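Local coordinates for CurJ (Moorea producens 3L, PDB 5TZ6), which probably catalyses a vinylogous dehydration of a polyketide intermediate in curacin biosynthesis, here as an inactive variant of its dehydratase domain, at residues S56-A61 / V92-T97; F103-I108 / V133-K138; G193-Q198 / I225-L230; Q160-A165 / V188-G193. The protein carries 1 engineered substitution. All blocks are in the same frame, centred on the assembly; numbering follows the deposited sequence.

Contact 1 (S56-A61 / V92-T97)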
# COMPACT_ATOMS: atom_id res chain seq x y z
N SER A 56 9.70 17.93 -1.14
CA SER A 56 8.36 18.06 -1.71
C SER A 56 7.53 16.80 -1.48
O SER A 56 6.33 16.87 -1.17
CB SER A 56 8.48 18.40 -3.20
OG SER A 56 7.24 18.30 -3.87
N LEU A 57 8.17 15.63 -1.56
CA LEU A 57 7.48 14.36 -1.33
C LEU A 57 6.99 14.25 0.11
O LEU A 57 5.87 13.77 0.36
CB LEU A 57 8.41 13.20 -1.68
CG LEU A 57 7.89 11.77 -1.56
CD1 LEU A 57 6.68 11.56 -2.45
CD2 LEU A 57 8.99 10.79 -1.94
N LEU A 58 7.81 14.69 1.07
CA LEU A 58 7.36 14.63 2.46
C LEU A 58 6.25 15.63 2.72
O LEU A 58 5.32 15.34 3.47
CB LEU A 58 8.54 14.86 3.40
CG LEU A 58 9.43 13.62 3.45
CD1 LEU A 58 10.87 13.98 3.76
CD2 LEU A 58 8.88 12.61 4.45
N LEU A 59 6.30 16.81 2.09
CA LEU A 59 5.16 17.71 2.21
C LEU A 59 3.89 17.04 1.71
O LEU A 59 2.81 17.20 2.30
CB LEU A 59 5.41 19.02 1.47
CG LEU A 59 6.54 19.90 2.02
CD1 LEU A 59 6.58 21.25 1.30
CD2 LEU A 59 6.40 20.10 3.52
N ALA A 60 3.98 16.28 0.61
CA ALA A 60 2.81 15.54 0.15
C ALA A 60 2.31 14.57 1.22
O ALA A 60 1.12 14.59 1.59
CB ALA A 60 3.13 14.80 -1.15
N ALA A 61 3.20 13.70 1.72
CA ALA A 61 2.78 12.75 2.75
C ALA A 61 2.12 13.47 3.92
O ALA A 61 1.02 13.09 4.37
CB ALA A 61 4.00 11.95 3.23
N VAL A 92 9.76 4.15 -4.66
CA VAL A 92 10.15 5.03 -3.57
C VAL A 92 9.08 4.99 -2.50
O VAL A 92 7.88 5.12 -2.80
CB VAL A 92 10.36 6.48 -4.06
CG1 VAL A 92 10.67 7.39 -2.88
CG2 VAL A 92 11.48 6.52 -5.07
N GLN A 93 9.50 4.80 -1.25
CA GLN A 93 8.59 4.75 -0.12
C GLN A 93 9.01 5.78 0.92
O GLN A 93 10.21 6.01 1.14
CB GLN A 93 8.56 3.37 0.52
CG GLN A 93 7.99 2.27 -0.34
CD GLN A 93 8.06 0.93 0.35
OE1 GLN A 93 8.90 0.72 1.24
NE2 GLN A 93 7.17 0.01 -0.02
N VAL A 94 8.01 6.41 1.52
CA VAL A 94 8.16 7.21 2.72
C VAL A 94 7.67 6.38 3.89
O VAL A 94 6.53 5.89 3.88
CB VAL A 94 7.37 8.53 2.63
CG1 VAL A 94 7.51 9.32 3.92
CG2 VAL A 94 7.86 9.35 1.44
N VAL A 95 8.51 6.23 4.91
CA VAL A 95 8.21 5.42 6.08
C VAL A 95 8.18 6.35 7.28
O VAL A 95 9.18 7.02 7.58
CB VAL A 95 9.22 4.29 6.28
CG1 VAL A 95 8.77 3.36 7.39
CG2 VAL A 95 9.42 3.52 4.98
N LEU A 96 7.02 6.43 7.93
CA LEU A 96 6.79 7.31 9.07
C LEU A 96 6.62 6.46 10.33
O LEU A 96 5.70 5.64 10.42
CB LEU A 96 5.56 8.18 8.83
CG LEU A 96 5.50 9.09 7.61
CD1 LEU A 96 4.24 9.95 7.66
CD2 LEU A 96 6.74 9.97 7.51
N THR A 97 7.50 6.68 11.30
CA THR A 97 7.44 6.03 12.59
C THR A 97 6.88 7.02 13.60
O THR A 97 7.43 8.13 13.72
CB THR A 97 8.83 5.57 13.03
OG1 THR A 97 9.30 4.57 12.12
CG2 THR A 97 8.77 4.97 14.46

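Contact 2 (F103-I108 / V133-K138)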
# COMPACT_ATOMS: atom_id res chain seq x y z
N PHE A 103 6.56 12.45 13.56
CA PHE A 103 6.94 11.21 12.90
C PHE A 103 8.41 11.31 12.54
O PHE A 103 8.83 12.29 11.93
CB PHE A 103 6.13 10.96 11.63
CG PHE A 103 4.66 10.75 11.85
CD1 PHE A 103 4.17 9.52 12.24
CD2 PHE A 103 3.76 11.78 11.64
CE1 PHE A 103 2.82 9.32 12.43
CE2 PHE A 103 2.41 11.59 11.82
CZ PHE A 103 1.93 10.36 12.23
N SER A 104 9.19 10.30 12.88
CA SER A 104 10.49 10.14 12.24
C SER A 104 10.26 9.53 10.87
O SER A 104 9.41 8.66 10.70
CB SER A 104 11.41 9.26 13.08
OG SER A 104 10.71 8.11 13.54
N PHE A 105 10.97 10.02 9.87
CA PHE A 105 10.74 9.55 8.52
C PHE A 105 12.03 9.08 7.89
O PHE A 105 13.12 9.63 8.14
CB PHE A 105 10.09 10.65 7.63
CG PHE A 105 11.02 11.78 7.30
CD1 PHE A 105 11.95 11.66 6.27
CD2 PHE A 105 10.97 12.97 8.02
CE1 PHE A 105 12.83 12.70 5.97
CE2 PHE A 105 11.83 14.02 7.72
CZ PHE A 105 12.77 13.88 6.69
N GLN A 106 11.89 8.05 7.05
CA GLN A 106 12.91 7.62 6.11
C GLN A 106 12.29 7.55 4.72
O GLN A 106 11.27 6.89 4.53
CB GLN A 106 13.49 6.25 6.49
CG GLN A 106 14.34 6.26 7.74
CD GLN A 106 14.88 4.89 8.08
OE1 GLN A 106 14.12 3.99 8.47
NE2 GLN A 106 16.19 4.71 7.93
N VAL A 107 12.90 8.24 3.76
CA VAL A 107 12.58 8.10 2.35
C VAL A 107 13.62 7.17 1.73
O VAL A 107 14.81 7.51 1.68
CB VAL A 107 12.57 9.46 1.62
CG1 VAL A 107 12.30 9.25 0.14
CG2 VAL A 107 11.54 10.39 2.23
N ILE A 108 13.14 6.02 1.23
CA ILE A 108 13.96 4.94 0.69
C ILE A 108 13.45 4.59 -0.71
O ILE A 108 12.37 5.01 -1.12
CB ILE A 108 13.94 3.68 1.58
CG1 ILE A 108 12.59 2.97 1.47
CG2 ILE A 108 14.24 4.03 3.03
CD1 ILE A 108 12.56 1.65 2.20
N VAL A 133 18.56 4.46 1.30
CA VAL A 133 17.94 5.55 2.05
C VAL A 133 18.35 6.87 1.42
O VAL A 133 19.55 7.15 1.23
CB VAL A 133 18.34 5.49 3.53
CG1 VAL A 133 17.71 6.65 4.29
CG2 VAL A 133 17.93 4.16 4.14
N HIS A 134 17.36 7.69 1.06
CA HIS A 134 17.62 8.96 0.41
C HIS A 134 17.34 10.17 1.28
O HIS A 134 17.90 11.24 1.01
CB HIS A 134 16.78 9.06 -0.87
CG HIS A 134 16.96 7.90 -1.79
ND1 HIS A 134 18.19 7.52 -2.27
CD2 HIS A 134 16.07 7.02 -2.31
CE1 HIS A 134 18.05 6.47 -3.05
NE2 HIS A 134 16.77 6.14 -3.09
N ALA A 135 16.53 10.03 2.32
CA ALA A 135 16.38 11.16 3.23
C ALA A 135 15.88 10.66 4.56
O ALA A 135 15.16 9.66 4.64
CB ALA A 135 15.43 12.22 2.66
N THR A 136 16.28 11.34 5.63
CA THR A 136 15.83 10.99 6.96
C THR A 136 15.54 12.27 7.71
O THR A 136 16.06 13.34 7.37
CB THR A 136 16.88 10.15 7.70
OG1 THR A 136 18.11 10.87 7.76
CG2 THR A 136 17.13 8.86 6.95
N GLY A 137 14.70 12.17 8.73
CA GLY A 137 14.53 13.31 9.62
C GLY A 137 13.24 13.19 10.42
O GLY A 137 12.73 12.10 10.64
N LYS A 138 12.75 14.35 10.85
CA LYS A 138 11.58 14.44 11.71
C LYS A 138 10.53 15.33 11.06
O LYS A 138 10.85 16.26 10.32
CB LYS A 138 12.00 14.97 13.10
CG LYS A 138 10.91 15.56 13.96
CD LYS A 138 11.33 15.48 15.42
CE LYS A 138 12.65 16.21 15.66
NZ LYS A 138 12.47 17.59 16.17

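Contact 3 (G193-Q198 / I225-L230)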
# COMPACT_ATOMS: atom_id res chain seq x y z
N GLY A 193 26.49 39.53 1.55
CA GLY A 193 26.19 38.22 2.10
C GLY A 193 24.73 37.82 2.01
O GLY A 193 24.30 36.93 2.74
N GLU A 194 23.95 38.46 1.14
CA GLU A 194 22.54 38.17 0.99
C GLU A 194 22.17 38.29 -0.48
O GLU A 194 22.83 39.00 -1.24
CB GLU A 194 21.67 39.10 1.87
CG GLU A 194 21.77 40.58 1.51
CD GLU A 194 21.46 41.49 2.70
OE1 GLU A 194 21.99 42.62 2.73
OE2 GLU A 194 20.70 41.07 3.60
N VAL A 195 21.11 37.58 -0.88
CA VAL A 195 20.67 37.56 -2.27
C VAL A 195 19.15 37.50 -2.30
O VAL A 195 18.53 36.82 -1.48
CB VAL A 195 21.28 36.38 -3.05
CG1 VAL A 195 20.73 35.06 -2.53
CG2 VAL A 195 21.00 36.52 -4.54
N LEU A 196 18.57 38.20 -3.27
CA LEU A 196 17.13 38.22 -3.51
C LEU A 196 16.87 37.78 -4.94
O LEU A 196 17.32 38.43 -5.88
CB LEU A 196 16.54 39.61 -3.26
CG LEU A 196 15.10 39.82 -3.72
CD1 LEU A 196 14.12 39.18 -2.76
CD2 LEU A 196 14.79 41.31 -3.89
N CYS A 197 16.17 36.66 -5.09
CA CYS A 197 15.83 36.11 -6.39
C CYS A 197 14.35 36.30 -6.67
O CYS A 197 13.50 36.04 -5.80
CB CYS A 197 16.18 34.62 -6.47
SG CYS A 197 17.94 34.28 -6.29
N GLN A 198 14.03 36.77 -7.87
CA GLN A 198 12.68 36.71 -8.40
C GLN A 198 12.53 35.43 -9.21
O GLN A 198 13.40 35.10 -10.03
CB GLN A 198 12.37 37.91 -9.29
CG GLN A 198 10.95 37.86 -9.82
CD GLN A 198 10.63 38.99 -10.75
OE1 GLN A 198 11.26 39.15 -11.79
NE2 GLN A 198 9.64 39.80 -10.38
N ILE A 225 21.60 29.83 -3.27
CA ILE A 225 22.85 30.00 -2.53
C ILE A 225 24.03 30.07 -3.48
O ILE A 225 25.06 30.68 -3.16
CB ILE A 225 23.09 28.89 -1.49
CG1 ILE A 225 23.79 27.70 -2.14
CG2 ILE A 225 21.79 28.48 -0.80
CD1 ILE A 225 24.91 27.13 -1.28
N ILE A 226 23.90 29.48 -4.67
CA ILE A 226 24.99 29.52 -5.63
C ILE A 226 25.38 30.96 -5.92
O ILE A 226 26.54 31.25 -6.24
CB ILE A 226 24.59 28.79 -6.93
CG1 ILE A 226 24.49 27.28 -6.69
CG2 ILE A 226 25.56 29.12 -8.06
CD1 ILE A 226 25.76 26.66 -6.13
N ALA A 227 24.43 31.89 -5.80
CA ALA A 227 24.68 33.29 -6.13
C ALA A 227 25.60 33.98 -5.13
O ALA A 227 26.07 35.09 -5.41
CB ALA A 227 23.36 34.06 -6.24
N LEU A 228 25.87 33.36 -3.99
CA LEU A 228 26.81 33.92 -3.02
C LEU A 228 28.20 33.32 -3.12
O LEU A 228 29.07 33.68 -2.32
CB LEU A 228 26.27 33.72 -1.60
CG LEU A 228 24.82 34.13 -1.37
CD1 LEU A 228 24.35 33.68 -0.00
CD2 LEU A 228 24.65 35.63 -1.53
N VAL A 229 28.44 32.43 -4.08
CA VAL A 229 29.73 31.75 -4.20
C VAL A 229 30.21 31.76 -5.64
O VAL A 229 31.04 30.92 -6.04
CB VAL A 229 29.63 30.31 -3.66
CG1 VAL A 229 29.14 30.31 -2.23
CG2 VAL A 229 28.70 29.49 -4.54
N LEU A 230 29.72 32.70 -6.45
CA LEU A 230 30.10 32.75 -7.86
C LEU A 230 31.58 33.07 -8.04
O LEU A 230 32.17 32.71 -9.07
CB LEU A 230 29.24 33.77 -8.60
CG LEU A 230 27.76 33.45 -8.76
CD1 LEU A 230 27.03 34.60 -9.44
CD2 LEU A 230 27.59 32.17 -9.56

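Contact 4 (Q160-A165 / V188-G193)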
# COMPACT_ATOMS: atom_id res chain seq x y z
N GLN A 160 22.58 44.96 -6.38
CA GLN A 160 23.47 44.68 -7.50
C GLN A 160 22.82 43.60 -8.37
O GLN A 160 22.98 42.40 -8.11
CB GLN A 160 24.85 44.26 -7.03
CG GLN A 160 25.74 43.81 -8.17
CD GLN A 160 27.10 43.33 -7.72
OE1 GLN A 160 27.53 43.61 -6.60
NE2 GLN A 160 27.79 42.60 -8.58
N LYS A 161 22.11 44.02 -9.41
CA LYS A 161 21.51 43.07 -10.34
C LYS A 161 22.59 42.24 -11.03
O LYS A 161 23.63 42.76 -11.44
CB LYS A 161 20.66 43.80 -11.38
CG LYS A 161 19.84 42.87 -12.24
CD LYS A 161 18.83 43.63 -13.08
CE LYS A 161 18.02 42.70 -13.96
NZ LYS A 161 17.25 41.71 -13.15
N ILE A 162 22.33 40.94 -11.15
CA ILE A 162 23.21 40.04 -11.90
C ILE A 162 22.37 39.06 -12.69
O ILE A 162 21.21 38.78 -12.37
CB ILE A 162 24.20 39.28 -10.98
CG1 ILE A 162 23.54 38.04 -10.39
CG2 ILE A 162 24.69 40.18 -9.86
CD1 ILE A 162 24.39 37.36 -9.35
N ASP A 163 22.97 38.53 -13.76
CA ASP A 163 22.26 37.69 -14.71
C ASP A 163 22.07 36.30 -14.14
O ASP A 163 23.01 35.69 -13.63
CB ASP A 163 23.03 37.62 -16.03
CG ASP A 163 22.23 36.97 -17.15
OD1 ASP A 163 21.20 36.32 -16.87
OD2 ASP A 163 22.65 37.10 -18.32
N SER A 164 20.84 35.80 -14.23
CA SER A 164 20.56 34.46 -13.74
C SER A 164 21.42 33.41 -14.44
O SER A 164 21.68 32.35 -13.86
CB SER A 164 19.08 34.13 -13.92
OG SER A 164 18.70 34.32 -15.27
N ALA A 165 21.88 33.70 -15.66
CA ALA A 165 22.65 32.71 -16.40
C ALA A 165 23.91 32.31 -15.64
O ALA A 165 24.32 31.14 -15.68
CB ALA A 165 23.01 33.26 -17.78
N VAL A 188 17.99 38.24 -10.27
CA VAL A 188 18.87 38.08 -9.11
C VAL A 188 19.46 39.42 -8.71
O VAL A 188 20.02 40.14 -9.55
CB VAL A 188 19.99 37.05 -9.38
CG1 VAL A 188 20.82 36.82 -8.12
CG2 VAL A 188 19.39 35.74 -9.87
N TRP A 189 19.36 39.74 -7.43
CA TRP A 189 19.95 40.95 -6.86
C TRP A 189 20.86 40.54 -5.71
O TRP A 189 20.42 39.86 -4.78
CB TRP A 189 18.88 41.91 -6.36
CG TRP A 189 18.09 42.51 -7.45
CD1 TRP A 189 18.35 43.67 -8.11
CD2 TRP A 189 16.88 41.99 -8.01
NE1 TRP A 189 17.38 43.90 -9.06
CE2 TRP A 189 16.47 42.88 -9.02
CE3 TRP A 189 16.12 40.84 -7.76
CZ2 TRP A 189 15.32 42.67 -9.78
CZ3 TRP A 189 14.98 40.63 -8.52
CH2 TRP A 189 14.59 41.54 -9.52
N LEU A 190 22.12 40.96 -5.77
CA LEU A 190 23.09 40.65 -4.74
C LEU A 190 23.22 41.82 -3.78
O LEU A 190 23.16 42.99 -4.19
CB LEU A 190 24.46 40.33 -5.33
CG LEU A 190 24.72 38.91 -5.83
CD1 LEU A 190 26.12 38.83 -6.40
CD2 LEU A 190 24.54 37.90 -4.71
N GLY A 191 23.40 41.49 -2.50
CA GLY A 191 23.75 42.41 -1.45
C GLY A 191 25.00 41.93 -0.74
O GLY A 191 25.81 41.18 -1.29
N GLU A 192 25.13 42.34 0.52
CA GLU A 192 26.28 41.94 1.32
C GLU A 192 25.95 40.64 2.04
O GLU A 192 25.21 40.63 3.03
CB GLU A 192 26.67 43.05 2.30
CG GLU A 192 28.15 43.05 2.62
CD GLU A 192 29.02 42.87 1.38
OE1 GLU A 192 29.07 41.75 0.84
OE2 GLU A 192 29.63 43.86 0.93
N GLY A 193 26.49 39.53 1.55
CA GLY A 193 26.19 38.22 2.10
C GLY A 193 24.73 37.82 2.01
O GLY A 193 24.30 36.93 2.74
O HOH W 1 18.90 39.54 -12.91

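Contact 1 (S56-A61 / V92-T97)
L57 of helix 51-65 lays its CD2 methyl on V94 and V92 of strand 90-99, in a purely apolar helix-on-sheet contact. Its CB points toward the strand, and CG stands anti to the backbone N (chi1 -178°), with L57 CG lying 3.9 Å from V94 CG2. One step further, L57 CD2 settles beside both valines, 3.8 Å from V94 CG2 and 3.9 Å from V92 CG1. The side chains of L57 and V94 run past one another in opposing senses rather than meeting head-on. V94 is shared by one turn of the helix: while its CG2 takes L57, its CG1 touches L58 CD2 at 3.6 Å and lies more loosely against A61 CB at 4.4 Å. L58 leaves the helix more obliquely, and only its CD2 comes in to the strand. All five residues are buried, and no hydrogen bond joins the segments. Q93 and V95, which flank V94 in the chain, point away from the helix: Q93 bonds to S18 and Q17 of the second subunit, and V95 packs on L20 of that subunit. The axes of segments 56-61 and 92-97 approach to 10.0 Å, with their directions 56° apart. A helix lying across an antiparallel sheet, with leucines against valines, is consistent with the hotdog fold, in which the strands wrap a central helix.

Contact 2 (F103-I108 / V133-K138)
Strands 102-110 and 132-141 pair side by side through F103-I108 and V133-K138, an antiparallel backbone contact in the sheet that packs against helix 51-65. F105 and G137 form a hydrogen-bonded pair: F105 N gives to G137 O at 2.8 Å, and G137 N returns a bond to F105 O at 3.0 Å. V107 N likewise bonds to A135 O at 2.8 Å. Beyond it the register slips by one residue, and V107 O accepts from two successive donors, H134 N at 2.6 Å and A135 N at 3.1 Å. The first of these comes nearly straight down the carbonyl, the second in its plane on a lone pair. The H134 ring lies against the backbone there and is held at both nitrogens, NE2 by S109 OG and ND1 by Q80 O.

In F105, chi1 of 70° puts CG between its own N and carbonyl carbon, and the ring beyond it lies over the partner strand. G137 CA meets its face in a CH-pi contact 3.7 Å from the centroid; a CB on G137 would clash with F105 CZ. An alanine in place of F105 would probably leave G137 without its cover and open a gap beside L58 and I73, which the ring also touches. On the opposite face, Q106 CG lies alongside T136 CG2 at 3.9 Å, while Q106 and I108 pack on L20 of the second subunit. H134 and A135 set against V107 make a classic beta bulge, here within a hotdog-type antiparallel sheet.

Contact 3 (G193-Q198 / I225-L230)
V195 overlaps two residues of the loop that follows helix 215-223, using different atoms for each. Its CB lies 3.8 Å from L228 CD2, while its CG2 touches A227 CB, also at 3.8 Å. The torsion separates the two methyls: CG2 stands anti to the backbone N, on the side of A227, and CG1 fits between the N and the carbonyl carbon (chi1 67°), where it lies more loosely against L228 CD2, at 4.1 Å. The leucine crosses the valine at a slant, and its CD2 extends past it onto the backbone, 3.8 Å from E194 C and 4.2 Å from G193 C. One methyl of L228 therefore spans the loop residue G193 and the first two residues of the strand. No hydrogen bond crosses; the loop is braced within itself, by L228 N to I225 O at 2.9 Å and V229 N to I226 O. E194 points away from the loop, with OE2 bonded to Y262 OH.

Around this apolar patch, V195 also packs on V188 and L190 of strand 185-190 and on T263 of strand 258-267, the neighbours on either side of its own strand. A227 rests on I167 of helix 164-173 and L228 on F275 of strand 274-282, placing the loop between that helix and the strands.

Contact 4 (Q160-A165 / V188-G193)
Q160 and L190 exchange a pair of backbone bonds that anchors the short strand 160-162 to strand 185-190. Q160 N reaches L190 O at 3.0 Å, and L190 N returns to Q160 O at 2.9 Å. Two residues on, at I162 and V188, only one direct bond forms: I162 N gives to V188 O at 2.9 Å, yet V188 N does not bond to I162 O. A water fills that place, accepting from V188 N at 3.1 Å and donating to I162 O over a distance that is short for such a bond. It also accepts from K161 NZ at 2.7 Å, and the same ammonium bonds to Q187 OE1. K161 thus fixes the water from the face it shares with W189, its chain running alongside the indole. Further on, D163 is the N-cap of helix 164-173, where OD1 takes A165 N at 3.0 Å, from above the carboxylate plane.

On the opposite face, which also carries Q160, I162 packs against V188 and L190. I162 CG1 lies between its own N and carbonyl carbon (chi1 84°) and meets V188 CG1 at 3.7 Å, while I162 CD1 meets L190 CD1, also at 3.7 Å. An alanine at I162 would probably strip V188 and L190 of these partners and open a gap facing L230. With 160-162 the outermost strand of its sheet within this chain, the arrangement is that of an antiparallel edge strand running directly into an N-capped helix, in a hotdog-family domain.

The contacts form two neighbouring pairs on opposite sides of the chain's centre, with contacts 1 and 3 about 29 Å apart between centres. Contacts 1 and 2 meet along adjoining strands 90-99 and 102-110, and both reach the second subunit; contacts 3 and 4 meet along strands 185-190 and 194-200, share G193 and touch no other chain of the assembly. Each pair combines one apolar packing contact with one strand pairing. Contact 1 is fully buried and contact 3 partly so, both without hydrogen bonds across. Contact 2, partly buried, joins its strands directly through backbone bonds, whereas contact 4, at the surface, completes its pairing with water and a lysine.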